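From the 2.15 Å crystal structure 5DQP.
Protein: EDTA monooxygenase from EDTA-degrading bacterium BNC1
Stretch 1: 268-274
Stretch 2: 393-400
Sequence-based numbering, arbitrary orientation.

Stretch 1 268-274: VPLIGST
Stretch 2 (393-400) EIFVDQVV

Ile271 is the apolar centre of this contact, a short strand packed on a helix more than 120 residues later in the same chain. Its CA-to-CB bond points toward the helix, with chi1 m and chi2 t, and the residue has 84 Å² covered by the helix, the largest share of the 243 Å² buried in all. Its CD1 lies 3.4 Å from CG2 of Val399 (chi1 t) and 3.7 Å from CD2 of Phe395, while its CG2 meets CG2 of Ile394 (chi1 m, chi2 m) at 3.8 Å. One branched side chain thus touches three helix residues; these aliphatic and aromatic groups, with no polar atoms to satisfy, pack together and exclude water. The CA-to-CB bond of Phe395 points sideways, chi1 t and chi2 -83°, and its ring receives Ile271 CD1 obliquely; Pro269, with a C-gamma endo pucker, approaches the same ring obliquely and more loosely, CG to CD2 of Phe395 being 4.3 Å. The CA-to-CB bonds of Pro269 and Ile271 both point toward the helix, whereas Leu270 between them (chi1 t, chi2 p) is out of its reach, the alternation expected of an extended strand.

Strand 269-271 has phi/psi of -86/135, -115/91 and -105/124. Its axis passes 9.4 Å from that of helix 393-400, part of a longer helix, with 71° between their N-to-C directions. CA of Ile271 lies 7.3 Å from CA of Ile394, and CA of Ser273 8.2 Å from CA of Gln398. The helix widens into a pi-type turn at 395-399: Val400 N hydrogen-bonds to Phe395 O at 3.1 Å, and Gln398 has phi/psi of -123/-28.

Beyond Gly272 (-121/152), the polar edge pairs Ser273 (-72/-22, chi1 p) with Gln398 (chi1 m, chi2 t, chi3 44°). Ser273 CB sits 3.8 Å from Gln398 OE1, a van der Waals approach. No hydrogen bond joins the stretches; side chains make the contact.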

# COMPACT_ATOMS: atom_id res chain seq x y z
N VAL A 268 24.95 -0.39 -10.41
CA VAL A 268 24.29 -0.73 -11.66
C VAL A 268 25.18 -1.71 -12.42
O VAL A 268 26.28 -1.32 -12.84
CB VAL A 268 24.04 0.52 -12.51
CG1 VAL A 268 23.31 0.14 -13.81
CG2 VAL A 268 23.27 1.59 -11.70
N PRO A 269 24.78 -2.95 -12.61
CA PRO A 269 25.60 -3.84 -13.44
C PRO A 269 25.28 -3.71 -14.92
O PRO A 269 24.11 -3.70 -15.31
CB PRO A 269 25.21 -5.23 -12.91
CG PRO A 269 23.80 -5.07 -12.50
CD PRO A 269 23.63 -3.65 -12.00
N LEU A 270 26.31 -3.64 -15.76
CA LEU A 270 26.16 -3.70 -17.22
C LEU A 270 26.86 -4.98 -17.66
O LEU A 270 28.07 -5.01 -17.91
CB LEU A 270 26.77 -2.47 -17.89
CG LEU A 270 26.33 -2.27 -19.34
CD1 LEU A 270 24.80 -2.17 -19.40
CD2 LEU A 270 26.97 -0.99 -19.89
N ILE A 271 26.09 -6.06 -17.72
CA ILE A 271 26.66 -7.39 -17.85
C ILE A 271 26.45 -7.87 -19.27
O ILE A 271 25.32 -7.90 -19.75
CB ILE A 271 26.05 -8.37 -16.85
CG1 ILE A 271 26.36 -7.91 -15.44
CG2 ILE A 271 26.60 -9.78 -17.14
CD1 ILE A 271 25.72 -8.74 -14.40
N GLY A 272 27.55 -8.24 -19.92
CA GLY A 272 27.50 -8.95 -21.18
C GLY A 272 28.24 -10.27 -21.02
O GLY A 272 29.13 -10.40 -20.18
N SER A 273 27.83 -11.26 -21.81
CA SER A 273 28.38 -12.59 -21.62
C SER A 273 29.82 -12.68 -22.08
O SER A 273 30.55 -13.56 -21.60
CB SER A 273 27.49 -13.62 -22.33
OG SER A 273 27.10 -13.12 -23.59
N THR A 274 30.25 -11.77 -22.96
CA THR A 274 31.64 -11.65 -23.42
C THR A 274 32.04 -10.18 -23.47
O THR A 274 31.24 -9.28 -23.26
CB THR A 274 31.85 -12.27 -24.80
OG1 THR A 274 30.73 -11.95 -25.65
CG2 THR A 274 32.01 -13.77 -24.68
N GLU A 393 17.28 -10.51 -15.33
CA GLU A 393 17.29 -11.90 -15.79
C GLU A 393 18.72 -12.36 -16.09
O GLU A 393 19.13 -13.47 -15.70
CB GLU A 393 16.36 -12.01 -17.01
CG GLU A 393 16.08 -13.42 -17.54
CD GLU A 393 14.92 -13.46 -18.55
OE1 GLU A 393 14.22 -12.42 -18.75
OE2 GLU A 393 14.69 -14.54 -19.15
N ILE A 394 19.51 -11.51 -16.74
CA ILE A 394 20.92 -11.81 -16.98
C ILE A 394 21.67 -11.99 -15.66
O ILE A 394 22.46 -12.92 -15.50
CB ILE A 394 21.57 -10.69 -17.83
CG1 ILE A 394 20.88 -10.58 -19.19
CG2 ILE A 394 23.07 -10.93 -18.02
CD1 ILE A 394 21.00 -11.84 -20.02
N PHE A 395 21.49 -11.05 -14.72
CA PHE A 395 22.17 -11.18 -13.44
C PHE A 395 21.80 -12.50 -12.76
O PHE A 395 22.67 -13.28 -12.35
CB PHE A 395 21.86 -9.99 -12.54
CG PHE A 395 22.69 -9.95 -11.30
CD1 PHE A 395 22.33 -10.70 -10.19
CD2 PHE A 395 23.87 -9.22 -11.27
CE1 PHE A 395 23.11 -10.71 -9.05
CE2 PHE A 395 24.65 -9.21 -10.14
CZ PHE A 395 24.26 -9.96 -9.02
N VAL A 396 20.51 -12.80 -12.68
CA VAL A 396 20.06 -14.02 -12.00
C VAL A 396 20.50 -15.28 -12.75
O VAL A 396 20.80 -16.32 -12.14
CB VAL A 396 18.53 -13.99 -11.80
CG1 VAL A 396 18.00 -15.41 -11.55
CG2 VAL A 396 18.13 -13.04 -10.67
N ASP A 397 20.48 -15.25 -14.08
CA ASP A 397 20.84 -16.43 -14.85
C ASP A 397 22.34 -16.69 -14.86
O ASP A 397 22.76 -17.84 -15.01
CB ASP A 397 20.40 -16.31 -16.31
CG ASP A 397 18.89 -16.42 -16.50
OD1 ASP A 397 18.19 -16.90 -15.57
OD2 ASP A 397 18.42 -16.04 -17.61
N GLN A 398 23.16 -15.65 -14.79
CA GLN A 398 24.58 -15.83 -15.06
C GLN A 398 25.50 -15.41 -13.93
O GLN A 398 26.59 -15.96 -13.82
CB GLN A 398 24.96 -15.09 -16.35
CG GLN A 398 24.08 -15.57 -17.53
CD GLN A 398 24.34 -14.86 -18.84
OE1 GLN A 398 25.49 -14.65 -19.22
NE2 GLN A 398 23.26 -14.51 -19.56
N VAL A 399 25.12 -14.47 -13.08
CA VAL A 399 25.98 -14.09 -11.97
C VAL A 399 25.66 -14.92 -10.73
O VAL A 399 26.54 -15.52 -10.12
CB VAL A 399 25.85 -12.58 -11.68
CG1 VAL A 399 26.65 -12.20 -10.41
CG2 VAL A 399 26.30 -11.74 -12.90
N VAL A 400 24.38 -14.97 -10.35
CA VAL A 400 23.98 -15.73 -9.17
C VAL A 400 24.53 -17.16 -9.17
O VAL A 400 25.09 -17.58 -8.15
CB VAL A 400 22.46 -15.65 -8.98
CG1 VAL A 400 21.93 -16.72 -8.03
CG2 VAL A 400 22.10 -14.23 -8.47